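Local coordinates for L-ornithine N(5)-monooxygenase (Pseudomonas aeruginosa, PDB 3S5W), which uses FAD, NADPH and molecular oxygen to hydroxylate the side-chain nitrogen of L-ornithine, the first step in making the hydroxamate groups of the siderophore pyoverdin, at residues R199-D204 with A342-Q347; V207-Q212 with L371-E376; Q254-L259 with A332-T337; T337-A342 with I349-R354. One frame throughout, in Å; residues are numbered along the deposited sequence.

Interaction 1 of 4, residues R199-D204 with A342-Q347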
loop_
_atom_site.group_PDB
_atom_site.type_symbol
_atom_site.label_atom_id
_atom_site.label_comp_id
_atom_site.label_asym_id
_atom_site.label_seq_id
_atom_site.Cartn_x
_atom_site.Cartn_y
_atom_site.Cartn_z
ATOM N N ARG A 199 -6.075 19.205 7.351
ATOM C CA ARG A 199 -5.437 18.775 8.620
ATOM C C ARG A 199 -6.168 19.256 9.880
ATOM O O ARG A 199 -6.238 18.535 10.905
ATOM C CB ARG A 199 -3.946 19.137 8.626
ATOM C CG ARG A 199 -3.171 18.277 7.631
ATOM C CD ARG A 199 -1.777 18.744 7.330
ATOM N NE ARG A 199 -1.291 18.114 6.092
ATOM C CZ ARG A 199 -0.088 18.300 5.575
ATOM N NH1 ARG A 199 0.790 19.097 6.179
ATOM N NH2 ARG A 199 0.240 17.686 4.454
ATOM N N ALA A 200 -6.728 20.463 9.795
ATOM C CA ALA A 200 -7.521 21.072 10.887
ATOM C C ALA A 200 -8.806 20.299 11.169
ATOM O O ALA A 200 -9.417 20.463 12.225
ATOM C CB ALA A 200 -7.866 22.492 10.574
ATOM N N LEU A 201 -9.222 19.470 10.213
ATOM C CA LEU A 201 -10.471 18.738 10.336
ATOM C C LEU A 201 -10.249 17.310 10.816
ATOM O O LEU A 201 -11.211 16.518 10.836
ATOM C CB LEU A 201 -11.271 18.780 9.010
ATOM C CG LEU A 201 -12.053 20.062 8.702
ATOM C CD1 LEU A 201 -12.356 20.239 7.210
ATOM C CD2 LEU A 201 -13.358 20.065 9.485
ATOM N N LYS A 202 -9.011 16.980 11.201
ATOM C CA LYS A 202 -8.708 15.685 11.805
ATOM C C LYS A 202 -9.662 15.502 12.982
ATOM O O LYS A 202 -9.847 16.419 13.788
ATOM C CB LYS A 202 -7.239 15.605 12.280
ATOM C CG LYS A 202 -6.872 14.291 13.023
ATOM C CD LYS A 202 -5.388 14.210 13.440
ATOM C CE LYS A 202 -5.010 15.305 14.449
ATOM N NZ LYS A 202 -3.524 15.474 14.565
ATOM N N GLY A 203 -10.300 14.348 13.062
ATOM C CA GLY A 203 -11.204 14.117 14.183
ATOM C C GLY A 203 -12.649 14.413 13.877
ATOM O O GLY A 203 -13.532 13.997 14.631
ATOM N N ASP A 204 -12.902 15.131 12.778
ATOM C CA ASP A 204 -14.260 15.307 12.294
ATOM C C ASP A 204 -14.591 14.084 11.421
ATOM O O ASP A 204 -13.971 13.874 10.365
ATOM C CB ASP A 204 -14.400 16.614 11.496
ATOM C CG ASP A 204 -15.847 17.017 11.262
ATOM O OD1 ASP A 204 -16.683 16.170 10.857
ATOM O OD2 ASP A 204 -16.163 18.208 11.454
ATOM N N ALA A 342 -11.385 24.580 3.904
ATOM C CA ALA A 342 -12.375 23.573 4.303
ATOM C C ALA A 342 -12.773 23.858 5.741
ATOM O O ALA A 342 -11.898 23.959 6.603
ATOM C CB ALA A 342 -11.791 22.167 4.172
ATOM N N THR A 343 -14.072 24.033 5.981
ATOM C CA THR A 343 -14.545 24.477 7.283
ATOM C C THR A 343 -15.683 23.572 7.759
ATOM O O THR A 343 -16.610 23.305 6.997
ATOM C CB THR A 343 -15.067 25.963 7.220
ATOM O OG1 THR A 343 -14.086 26.791 6.575
ATOM C CG2 THR A 343 -15.368 26.503 8.641
ATOM N N ALA A 344 -15.607 23.113 9.006
ATOM C CA ALA A 344 -16.726 22.430 9.663
ATOM C C ALA A 344 -17.838 23.430 9.995
ATOM O O ALA A 344 -17.571 24.473 10.596
ATOM C CB ALA A 344 -16.257 21.728 10.953
ATOM N N THR A 345 -19.068 23.117 9.585
ATOM C CA THR A 345 -20.263 23.868 9.990
ATOM C C THR A 345 -21.329 22.888 10.500
ATOM O O THR A 345 -21.244 21.664 10.268
ATOM C CB THR A 345 -20.875 24.755 8.844
ATOM O OG1 THR A 345 -21.515 23.929 7.856
ATOM C CG2 THR A 345 -19.834 25.664 8.154
ATOM N N ALA A 346 -22.344 23.421 11.182
ATOM C CA ALA A 346 -23.499 22.616 11.606
ATOM C C ALA A 346 -24.149 21.879 10.410
ATOM O O ALA A 346 -24.621 20.754 10.572
ATOM C CB ALA A 346 -24.555 23.504 12.354
ATOM N N GLN A 347 -24.146 22.514 9.232
ATOM C CA GLN A 347 -24.771 21.978 7.997
ATOM C C GLN A 347 -23.906 21.001 7.178
ATOM O O GLN A 347 -24.409 20.372 6.253
ATOM C CB GLN A 347 -25.220 23.114 7.054
ATOM C CG GLN A 347 -26.403 23.975 7.548
ATOM C CD GLN A 347 -25.966 25.100 8.477
ATOM O OE1 GLN A 347 -26.497 25.240 9.587
ATOM N NE2 GLN A 347 -24.987 25.907 8.035
#

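Interaction 2 of 4, residues V207-Q212 with L371-E376. With NAP (NADP nicotinamide-adenine-dinucleotide phosphate), chain F.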
loop_
_atom_site.group_PDB
_atom_site.type_symbol
_atom_site.label_atom_id
_atom_site.label_comp_id
_atom_site.label_asym_id
_atom_site.label_seq_id
_atom_site.Cartn_x
_atom_site.Cartn_y
_atom_site.Cartn_z
ATOM N N VAL A 207 -15.013 13.821 7.437
ATOM C CA VAL A 207 -13.857 13.864 6.546
ATOM C C VAL A 207 -13.007 12.645 6.819
ATOM O O VAL A 207 -12.620 12.395 7.963
ATOM C CB VAL A 207 -13.014 15.165 6.762
ATOM C CG1 VAL A 207 -11.806 15.211 5.806
ATOM C CG2 VAL A 207 -13.892 16.396 6.536
ATOM N N PHE A 208 -12.742 11.854 5.798
ATOM C CA PHE A 208 -11.967 10.633 5.996
ATOM C C PHE A 208 -11.208 10.250 4.767
ATOM O O PHE A 208 -11.651 10.546 3.660
ATOM C CB PHE A 208 -12.863 9.453 6.456
ATOM C CG PHE A 208 -14.058 9.187 5.578
ATOM C CD1 PHE A 208 -15.261 9.872 5.767
ATOM C CD2 PHE A 208 -14.000 8.220 4.591
ATOM C CE1 PHE A 208 -16.376 9.595 4.978
ATOM C CE2 PHE A 208 -15.115 7.939 3.794
ATOM C CZ PHE A 208 -16.299 8.613 3.991
ATOM N N HIS A 209 -10.071 9.606 4.971
ATOM C CA HIS A 209 -9.221 9.145 3.872
ATOM C C HIS A 209 -9.824 7.860 3.285
ATOM O O HIS A 209 -10.487 7.072 4.002
ATOM C CB HIS A 209 -7.768 8.938 4.356
ATOM C CG HIS A 209 -6.815 8.498 3.287
ATOM N ND1 HIS A 209 -6.082 9.381 2.509
ATOM C CD2 HIS A 209 -6.445 7.263 2.889
ATOM C CE1 HIS A 209 -5.308 8.701 1.677
ATOM N NE2 HIS A 209 -5.498 7.415 1.905
ATOM N N HIS A 210 -9.626 7.685 1.976
ATOM C CA HIS A 210 -10.193 6.544 1.263
ATOM C C HIS A 210 -9.807 5.208 1.931
ATOM O O HIS A 210 -10.572 4.248 1.838
ATOM C CB HIS A 210 -9.745 6.548 -0.204
ATOM C CG HIS A 210 -10.207 5.351 -0.975
ATOM N ND1 HIS A 210 -9.373 4.291 -1.266
ATOM C CD2 HIS A 210 -11.412 5.046 -1.515
ATOM C CE1 HIS A 210 -10.046 3.384 -1.962
ATOM N NE2 HIS A 210 -11.284 3.814 -2.115
ATOM N N SER A 211 -8.630 5.145 2.564
ATOM C CA SER A 211 -8.182 3.939 3.285
ATOM C C SER A 211 -9.184 3.487 4.370
ATOM O O SER A 211 -9.146 2.335 4.780
ATOM C CB SER A 211 -6.784 4.144 3.909
ATOM O OG SER A 211 -6.853 5.216 4.868
ATOM N N GLN A 212 -10.070 4.387 4.816
ATOM C CA GLN A 212 -11.122 4.051 5.797
ATOM C C GLN A 212 -12.538 4.043 5.214
ATOM O O GLN A 212 -13.531 4.118 5.947
ATOM C CB GLN A 212 -11.017 5.002 7.008
ATOM C CG GLN A 212 -9.765 4.705 7.835
ATOM C CD GLN A 212 -9.852 3.361 8.559
ATOM O OE1 GLN A 212 -9.229 2.388 8.148
ATOM N NE2 GLN A 212 -10.669 3.299 9.626
ATOM N N LEU A 371 -11.110 11.754 1.126
ATOM C CA LEU A 371 -9.773 12.095 0.647
ATOM C C LEU A 371 -9.163 10.876 -0.050
ATOM O O LEU A 371 -8.671 9.973 0.590
ATOM C CB LEU A 371 -8.894 12.562 1.819
ATOM C CG LEU A 371 -9.507 13.695 2.651
ATOM C CD1 LEU A 371 -8.558 14.065 3.847
ATOM C CD2 LEU A 371 -9.746 14.889 1.783
ATOM N N ALA A 372 -9.228 10.851 -1.382
ATOM C CA ALA A 372 -8.670 9.741 -2.155
ATOM C C ALA A 372 -7.324 10.220 -2.688
ATOM O O ALA A 372 -7.072 10.273 -3.914
ATOM C CB ALA A 372 -9.655 9.357 -3.287
ATOM N N THR A 373 -6.446 10.568 -1.744
ATOM C CA THR A 373 -5.261 11.397 -2.035
ATOM C C THR A 373 -3.974 10.599 -1.884
ATOM O O THR A 373 -2.854 11.164 -1.900
ATOM C CB THR A 373 -5.252 12.697 -1.153
ATOM O OG1 THR A 373 -5.595 12.343 0.188
ATOM C CG2 THR A 373 -6.314 13.692 -1.643
ATOM N N GLY A 374 -4.107 9.275 -1.728
ATOM C CA GLY A 374 -2.914 8.410 -1.774
ATOM C C GLY A 374 -2.106 8.376 -0.486
ATOM O O GLY A 374 -2.630 8.647 0.574
ATOM N N TYR A 375 -0.826 8.010 -0.586
ATOM C CA TYR A 375 -0.049 7.603 0.611
ATOM C C TYR A 375 1.329 8.202 0.504
ATOM O O TYR A 375 1.803 8.483 -0.602
ATOM C CB TYR A 375 0.060 6.052 0.742
ATOM C CG TYR A 375 -1.278 5.391 0.858
ATOM C CD1 TYR A 375 -2.080 5.221 -0.278
ATOM C CD2 TYR A 375 -1.793 4.993 2.097
ATOM C CE1 TYR A 375 -3.352 4.661 -0.186
ATOM C CE2 TYR A 375 -3.074 4.416 2.195
ATOM C CZ TYR A 375 -3.821 4.247 1.049
ATOM O OH TYR A 375 -5.057 3.710 1.131
ATOM N N GLU A 376 1.945 8.425 1.660
ATOM C CA GLU A 376 3.357 8.769 1.746
ATOM C C GLU A 376 4.113 7.574 2.277
ATOM O O GLU A 376 3.552 6.763 3.047
ATOM C CB GLU A 376 3.556 9.976 2.673
ATOM C CG GLU A 376 2.894 11.208 2.103
ATOM C CD GLU A 376 2.880 12.385 3.043
ATOM O OE1 GLU A 376 2.861 13.517 2.532
ATOM O OE2 GLU A 376 2.873 12.201 4.283
HETATM P PA NAP F . -2.288 8.313 -6.274
HETATM O O1A NAP F . -2.117 7.686 -7.590
HETATM O O2A NAP F . -1.063 8.808 -5.677
HETATM O O5B NAP F . -3.455 9.376 -6.432
HETATM C C5B NAP F . -3.446 10.442 -5.557
HETATM C C4B NAP F . -4.514 11.367 -6.101
HETATM O O4B NAP F . -4.673 12.318 -5.088
HETATM C C3B NAP F . -4.031 12.088 -7.368
HETATM O O3B NAP F . -5.204 12.355 -8.125
HETATM C C2B NAP F . -3.476 13.384 -6.751
HETATM O O2B NAP F . -3.613 14.468 -7.623
HETATM C C1B NAP F . -4.432 13.619 -5.557
HETATM N N9A NAP F . -3.771 14.469 -4.554
HETATM C C8A NAP F . -2.636 14.171 -3.829
HETATM N N7A NAP F . -2.335 15.214 -3.024
HETATM C C5A NAP F . -3.245 16.177 -3.248
HETATM C C6A NAP F . -3.400 17.460 -2.720
HETATM N N6A NAP F . -2.532 17.932 -1.833
HETATM N N1A NAP F . -4.441 18.225 -3.155
HETATM C C2A NAP F . -5.345 17.776 -4.081
HETATM N N3A NAP F . -5.197 16.501 -4.612
HETATM C C4A NAP F . -4.154 15.732 -4.210
HETATM O O3 NAP F . -3.063 7.331 -5.252
HETATM P PN NAP F . -4.243 6.213 -5.425
HETATM O O1N NAP F . -4.591 5.796 -4.026
HETATM O O2N NAP F . -5.361 6.672 -6.313
HETATM O O5D NAP F . -3.328 5.087 -6.123
HETATM C C5D NAP F . -3.585 4.265 -7.242
HETATM C C4D NAP F . -2.827 3.009 -6.824
HETATM O O4D NAP F . -3.350 1.788 -7.273
HETATM C C3D NAP F . -1.361 2.895 -7.213
HETATM O O3D NAP F . -0.585 3.931 -6.659
HETATM C C2D NAP F . -1.078 1.481 -6.681
HETATM O O2D NAP F . -0.584 1.384 -5.350
HETATM C C1D NAP F . -2.457 0.812 -6.750
HETATM P P2B NAP F . -2.391 15.084 -8.492
HETATM O O1X NAP F . -2.950 16.455 -8.851
HETATM O O2X NAP F . -2.260 14.114 -9.651
HETATM O O3X NAP F . -1.144 15.098 -7.645
#

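Interaction 3 of 4, residues Q254-L259 with A332-T337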
loop_
_atom_site.group_PDB
_atom_site.type_symbol
_atom_site.label_atom_id
_atom_site.label_comp_id
_atom_site.label_asym_id
_atom_site.label_seq_id
_atom_site.Cartn_x
_atom_site.Cartn_y
_atom_site.Cartn_z
ATOM N N GLN A 254 -25.246 12.262 -4.030
ATOM C CA GLN A 254 -24.719 13.078 -5.129
ATOM C C GLN A 254 -23.223 13.276 -4.912
ATOM O O GLN A 254 -22.807 13.897 -3.903
ATOM C CB GLN A 254 -25.394 14.448 -5.133
ATOM C CG GLN A 254 -26.877 14.436 -5.489
ATOM C CD GLN A 254 -27.377 15.864 -5.595
ATOM O OE1 GLN A 254 -27.797 16.431 -4.605
ATOM N NE2 GLN A 254 -27.239 16.476 -6.780
ATOM N N ALA A 255 -22.409 12.703 -5.804
ATOM C CA ALA A 255 -20.952 12.730 -5.658
ATOM C C ALA A 255 -20.293 13.763 -6.596
ATOM O O ALA A 255 -20.681 13.886 -7.774
ATOM C CB ALA A 255 -20.347 11.314 -5.903
ATOM N N ASP A 256 -19.318 14.506 -6.061
ATOM C CA ASP A 256 -18.493 15.436 -6.847
ATOM C C ASP A 256 -17.058 14.931 -6.817
ATOM O O ASP A 256 -16.466 14.817 -5.739
ATOM C CB ASP A 256 -18.498 16.855 -6.249
ATOM C CG ASP A 256 -19.837 17.573 -6.375
ATOM O OD1 ASP A 256 -20.874 16.937 -6.706
ATOM O OD2 ASP A 256 -19.841 18.813 -6.141
ATOM N N MET A 257 -16.481 14.636 -7.974
ATOM C CA MET A 257 -15.059 14.330 -8.019
ATOM C C MET A 257 -14.364 15.660 -8.159
ATOM O O MET A 257 -14.574 16.397 -9.144
ATOM C CB MET A 257 -14.668 13.450 -9.197
ATOM C CG MET A 257 -15.342 12.124 -9.203
ATOM S SD MET A 257 -14.657 10.991 -10.456
ATOM C CE MET A 257 -13.037 10.631 -9.784
ATOM N N ILE A 258 -13.530 15.963 -7.178
ATOM C CA ILE A 258 -12.832 17.240 -7.159
ATOM C C ILE A 258 -11.351 16.968 -7.353
ATOM O O ILE A 258 -10.678 16.487 -6.444
ATOM C CB ILE A 258 -13.117 18.048 -5.854
ATOM C CG1 ILE A 258 -14.635 18.255 -5.679
ATOM C CG2 ILE A 258 -12.306 19.388 -5.851
ATOM C CD1 ILE A 258 -15.054 18.902 -4.353
ATOM N N LEU A 259 -10.838 17.293 -8.540
ATOM C CA LEU A 259 -9.448 17.006 -8.836
ATOM C C LEU A 259 -8.797 18.262 -9.412
ATOM O O LEU A 259 -9.433 19.013 -10.181
ATOM C CB LEU A 259 -9.288 15.801 -9.793
ATOM C CG LEU A 259 -9.896 15.883 -11.210
ATOM C CD1 LEU A 259 -9.153 14.954 -12.159
ATOM C CD2 LEU A 259 -11.396 15.538 -11.202
ATOM N N ALA A 332 -21.161 15.572 -10.160
ATOM C CA ALA A 332 -20.380 16.628 -10.804
ATOM C C ALA A 332 -18.911 16.210 -10.939
ATOM O O ALA A 332 -18.303 15.622 -10.021
ATOM C CB ALA A 332 -20.517 17.952 -10.034
ATOM N N PHE A 333 -18.352 16.499 -12.108
ATOM C CA PHE A 333 -16.954 16.239 -12.388
ATOM C C PHE A 333 -16.221 17.593 -12.325
ATOM O O PHE A 333 -16.192 18.342 -13.303
ATOM C CB PHE A 333 -16.791 15.601 -13.776
ATOM C CG PHE A 333 -15.399 15.139 -14.061
ATOM C CD1 PHE A 333 -14.885 14.011 -13.416
ATOM C CD2 PHE A 333 -14.608 15.818 -14.982
ATOM C CE1 PHE A 333 -13.568 13.583 -13.664
ATOM C CE2 PHE A 333 -13.297 15.403 -15.249
ATOM C CZ PHE A 333 -12.766 14.288 -14.547
ATOM N N ARG A 334 -15.665 17.919 -11.169
ATOM C CA ARG A 334 -15.006 19.224 -10.960
ATOM C C ARG A 334 -13.513 19.126 -11.172
ATOM O O ARG A 334 -12.753 19.067 -10.220
ATOM C CB ARG A 334 -15.369 19.799 -9.591
ATOM C CG ARG A 334 -16.906 19.865 -9.402
ATOM C CD ARG A 334 -17.244 20.222 -7.973
ATOM N NE ARG A 334 -17.797 21.550 -7.885
ATOM C CZ ARG A 334 -19.093 21.813 -7.862
ATOM N NH1 ARG A 334 -19.975 20.831 -7.917
ATOM N NH2 ARG A 334 -19.503 23.061 -7.777
ATOM N N CYS A 335 -13.104 19.101 -12.445
ATOM C CA CYS A 335 -11.695 19.045 -12.789
ATOM C C CYS A 335 -11.111 20.461 -12.681
ATOM O O CYS A 335 -11.863 21.412 -12.549
ATOM C CB CYS A 335 -11.457 18.427 -14.170
ATOM S SG CYS A 335 -12.584 19.041 -15.462
ATOM N N MET A 336 -9.787 20.546 -12.655
ATOM C CA MET A 336 -9.029 21.811 -12.478
ATOM C C MET A 336 -9.485 22.583 -11.233
ATOM O O MET A 336 -9.509 23.824 -11.244
ATOM C CB MET A 336 -9.113 22.714 -13.735
ATOM C CG MET A 336 -8.421 22.095 -14.970
ATOM S SD MET A 336 -8.616 23.228 -16.369
ATOM C CE MET A 336 -10.401 23.397 -16.539
ATOM N N THR A 337 -9.844 21.851 -10.172
ATOM C CA THR A 337 -10.453 22.469 -9.005
ATOM C C THR A 337 -9.611 22.153 -7.772
ATOM O O THR A 337 -9.183 20.993 -7.562
ATOM C CB THR A 337 -11.918 22.016 -8.803
ATOM O OG1 THR A 337 -12.713 22.423 -9.917
ATOM C CG2 THR A 337 -12.530 22.620 -7.553
HETATM O O HOH W 1 -8.541 18.835 -5.773
#

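Interaction 4 of 4, residues T337-A342 with I349-R354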
loop_
_atom_site.group_PDB
_atom_site.type_symbol
_atom_site.label_atom_id
_atom_site.label_comp_id
_atom_site.label_asym_id
_atom_site.label_seq_id
_atom_site.Cartn_x
_atom_site.Cartn_y
_atom_site.Cartn_z
ATOM N N THR A 337 -9.844 21.851 -10.172
ATOM C CA THR A 337 -10.453 22.469 -9.005
ATOM C C THR A 337 -9.611 22.153 -7.772
ATOM O O THR A 337 -9.183 20.993 -7.562
ATOM C CB THR A 337 -11.918 22.016 -8.803
ATOM O OG1 THR A 337 -12.713 22.423 -9.917
ATOM C CG2 THR A 337 -12.530 22.620 -7.553
ATOM N N THR A 338 -9.362 23.198 -6.974
ATOM C CA THR A 338 -8.531 23.097 -5.782
ATOM C C THR A 338 -9.355 23.494 -4.578
ATOM O O THR A 338 -10.055 24.494 -4.624
ATOM C CB THR A 338 -7.269 24.029 -5.899
ATOM O OG1 THR A 338 -6.500 23.615 -7.036
ATOM C CG2 THR A 338 -6.373 23.961 -4.643
ATOM N N VAL A 339 -9.264 22.704 -3.500
ATOM C CA VAL A 339 -9.841 23.115 -2.225
ATOM C C VAL A 339 -8.946 24.179 -1.581
ATOM O O VAL A 339 -7.828 23.891 -1.179
ATOM C CB VAL A 339 -10.028 21.929 -1.244
ATOM C CG1 VAL A 339 -10.723 22.458 0.032
ATOM C CG2 VAL A 339 -10.890 20.832 -1.889
ATOM N N GLU A 340 -9.454 25.407 -1.493
ATOM C CA GLU A 340 -8.680 26.521 -0.893
ATOM C C GLU A 340 -8.938 26.688 0.600
ATOM O O GLU A 340 -8.079 27.152 1.320
ATOM C CB GLU A 340 -8.986 27.837 -1.606
ATOM C CG GLU A 340 -8.358 27.918 -2.960
ATOM C CD GLU A 340 -8.243 29.361 -3.479
ATOM O OE1 GLU A 340 -8.813 30.315 -2.879
ATOM O OE2 GLU A 340 -7.558 29.508 -4.495
ATOM N N ARG A 341 -10.123 26.288 1.047
ATOM C CA ARG A 341 -10.503 26.352 2.459
ATOM C C ARG A 341 -11.472 25.191 2.729
ATOM O O ARG A 341 -12.285 24.856 1.881
ATOM C CB ARG A 341 -11.185 27.713 2.769
ATOM C CG ARG A 341 -11.558 27.895 4.268
ATOM C CD ARG A 341 -12.408 29.154 4.612
ATOM N NE ARG A 341 -13.511 29.466 3.687
ATOM C CZ ARG A 341 -14.702 28.860 3.638
ATOM N NH1 ARG A 341 -14.989 27.840 4.438
ATOM N NH2 ARG A 341 -15.615 29.253 2.759
ATOM N N ALA A 342 -11.385 24.580 3.904
ATOM C CA ALA A 342 -12.375 23.573 4.303
ATOM C C ALA A 342 -12.773 23.858 5.741
ATOM O O ALA A 342 -11.898 23.959 6.603
ATOM C CB ALA A 342 -11.791 22.167 4.172
ATOM N N ILE A 349 -19.522 20.020 5.723
ATOM C CA ILE A 349 -18.172 20.496 5.484
ATOM C C ILE A 349 -18.246 21.467 4.299
ATOM O O ILE A 349 -18.619 21.078 3.176
ATOM C CB ILE A 349 -17.146 19.327 5.220
ATOM C CG1 ILE A 349 -17.175 18.307 6.375
ATOM C CG2 ILE A 349 -15.725 19.868 4.968
ATOM C CD1 ILE A 349 -16.887 18.909 7.773
ATOM N N GLU A 350 -17.897 22.726 4.557
ATOM C CA GLU A 350 -17.982 23.755 3.537
ATOM C C GLU A 350 -16.626 23.841 2.835
ATOM O O GLU A 350 -15.598 23.986 3.476
ATOM C CB GLU A 350 -18.402 25.100 4.186
ATOM C CG GLU A 350 -18.492 26.235 3.205
ATOM C CD GLU A 350 -18.878 27.526 3.888
ATOM O OE1 GLU A 350 -20.026 27.640 4.351
ATOM O OE2 GLU A 350 -18.015 28.406 3.978
ATOM N N LEU A 351 -16.619 23.708 1.511
ATOM C CA LEU A 351 -15.370 23.741 0.763
ATOM C C LEU A 351 -15.403 24.956 -0.139
ATOM O O LEU A 351 -16.384 25.153 -0.850
ATOM C CB LEU A 351 -15.220 22.495 -0.134
ATOM C CG LEU A 351 -15.145 21.107 0.512
ATOM C CD1 LEU A 351 -14.791 20.056 -0.565
ATOM C CD2 LEU A 351 -14.134 21.059 1.660
ATOM N N ALA A 352 -14.332 25.746 -0.094
ATOM C CA ALA A 352 -14.141 26.855 -1.018
ATOM C C ALA A 352 -13.296 26.306 -2.165
ATOM O O ALA A 352 -12.152 25.885 -1.970
ATOM C CB ALA A 352 -13.467 28.056 -0.318
ATOM N N LEU A 353 -13.901 26.290 -3.348
ATOM C CA LEU A 353 -13.357 25.599 -4.516
ATOM C C LEU A 353 -12.913 26.577 -5.624
ATOM O O LEU A 353 -13.732 27.361 -6.155
ATOM C CB LEU A 353 -14.382 24.618 -5.058
ATOM C CG LEU A 353 -14.882 23.525 -4.093
ATOM C CD1 LEU A 353 -15.990 22.755 -4.809
ATOM C CD2 LEU A 353 -13.787 22.596 -3.630
ATOM N N ARG A 354 -11.627 26.538 -5.940
ATOM C CA ARG A 354 -11.073 27.427 -6.964
ATOM C C ARG A 354 -11.009 26.664 -8.278
ATOM O O ARG A 354 -10.301 25.666 -8.379
ATOM C CB ARG A 354 -9.670 27.907 -6.564
ATOM C CG ARG A 354 -8.999 28.855 -7.582
ATOM C CD ARG A 354 -9.570 30.265 -7.541
ATOM N NE ARG A 354 -9.303 30.916 -6.263
ATOM C CZ ARG A 354 -9.805 32.097 -5.892
ATOM N NH1 ARG A 354 -10.628 32.764 -6.695
ATOM N NH2 ARG A 354 -9.504 32.591 -4.701
HETATM O O HOH W 2 -7.489 24.805 -9.274
#

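Interaction 1 of 4, residues R199-D204 with A342-Q347
Leu201 reaches across to Ala342 and Ala344, near the end of strand 337-345. Its CB already points at that strand; with chi1 at -79°, CG lies anti to the carbonyl carbon, and the two methyls beyond it part company. CD1 settles 3.6 Å from Ala342 CB, with Ala342 O only slightly farther away, while CD2 meets Ala344 CB at 3.7 Å. Alternation along the strand turns both alanine methyls to this face and Thr343 to the other. Leu201 opens a type II beta turn, closed by the bond from Asp204 N to Leu201 O (2.9 Å), with Gly203 at its third position; the turn leads into strand 207-209, an edge of the parallel sheet of the NADPH-binding part. Through the turn Asp204 comes back toward the same strand, its OD2 3.6 Å from Ala344 CB. The carboxylate itself is engaged by Arg206, whose NE forms a salt bridge with OD1 and whose NH1 bonds Thr345 O.

Interaction 2 of 4, residues V207-Q212 with L371-E376
His209 holds CG anti to its backbone N (chi1 -179°), and Tyr375 holds CG anti to its carbonyl carbon (chi1 -60°); together these torsions bring the two rings into an edge-to-face pair. Their centroids are 5.1 Å apart and their planes stand at 79°; His209 presents its NE2 edge to the Tyr375 face, NE2 lying 3.7 Å from Tyr375 CZ. Leu371 O sits over one face of the His209 ring, too badly angled for a bond with ND1. That carbonyl instead accepts from His210 N (2.8 Å), and Leu371 N donates to Phe208 O (2.9 Å), the two bonds of a parallel bridge between His209 and Leu371, which sets strand 207-209 on the edge of the Rossmann-type sheet. Alongside, Val207 CG1 is 4.0 Å from Leu371 CD1. After the bridge the chain runs through Ala372-Tyr375, matching the ATGY sequence known from N-hydroxylating monooxygenases. It passes close to NADP: Thr373 CA lies 3.2 Å from the ribose O4B, and Gly374 CA, at a positive phi, is 3.6 Å from the bridging O3 of the pyrophosphate. Tyr375 also touches the FAD. Tyr375 OH, 3.3 Å from Ser211 CB, is buried with no polar partner in the model.

Interaction 3 of 4, residues Q254-L259 with A332-T337
Asp256 and Arg334 meet diagonally across two neighbouring strands of the parallel, Rossmann-type sheet, 254-258 and the outermost 332-334, which are joined by a crossover through several helices. The strands run 16° from parallel, and the tight part is their backbone: Ala332, Met257, Arg334 and Leu259 donate in turn, the shortest bond being Arg334 N to Met257 O at 2.8 Å. On the face carrying Asp256 and Ile258, Arg334 lies alongside Ile258 and then turns at chi3 (110°) to put NH1 2.7 Å from Asp256 OD2. Carboxylate and guanidinium planes are nearly parallel, 13° apart, and Tyr366 OH bonds the same oxygen. The opposite face is looser. There Phe333, partly exposed, has Leu259 CD2 in an off-centre CH-pi contact, 4.2 Å from the ring centroid, and Met257 SD at its edge, 4.2 Å from CD1, a Met-aromatic contact. Past the strand end Met336 swings away from the contact, yet the next residue returns to it: Thr337 N points almost straight at Leu259 O, 2.9 Å away. A water donates to Thr337 O at 2.9 Å and, weakly, to Ile258 O, linking the two segments.

Interaction 4 of 4, residues T337-A342 with I349-R354
Thr338 and Arg354 form a hydrogen-bonded antiparallel pair, but Glu340 and Arg341 together face Ala352 in a beta bulge, with Glu340 N on Ala352 O (2.8 Å), Ala352 N on Arg341 O, and Arg341 N buried without a partner. Beyond CG the Glu340 chain stretches out, and Arg354 grips its carboxylate side-on. Arg354 NE aims at OE2 of Glu340 along a nearly straight bond of 2.9 Å, in the guanidinium plane though from above the carboxylate, while Arg354 NH2 donates to Glu340 OE1 at 3.0 Å. Arg341, bent at chi3 (43°), lays a guanidinium face over Ala352 CB; its NH2 reaches the anti lone pair of Glu350 OE2 at 2.8 Å, with planes 76° apart, and NH1 bonds Thr343 OG1. On the opposite face Leu351 CD2 wedges between Val339 CG1 (4.0 Å) and Ala342 CB, and Val339 CG2 meets Leu353 CD2. This greasy side of the hairpin packs on Ile258, Ala231 and Ile233 of the parallel sheet, while strand 361-366 pairs with the far edge of strand 348-355.

How the interactions relate
Interactions 2 and 3 belong to the same parallel sheet, one involving each of its outermost strands; both rely on main-chain bonds, but the buried interaction 2 adds an aromatic pair beside the cofactors, whereas interaction 3 adds a salt bridge. Interaction 4 is the hairpin that follows directly, sharing Thr337 with interaction 3, and its leucines meet Ile258 from that sheet. Its charged pairs lie on the more exposed face. Interaction 1, on the surface, has neither hydrogen bonds nor salt bridges between its segments, but mainly leucine and alanine methyl contacts, with a carboxylate oxygen against one alanine; it shares Ala342 with interaction 4. Ile349 stitches the hairpin to interactions 1 and 2, touching Leu201 and Val207.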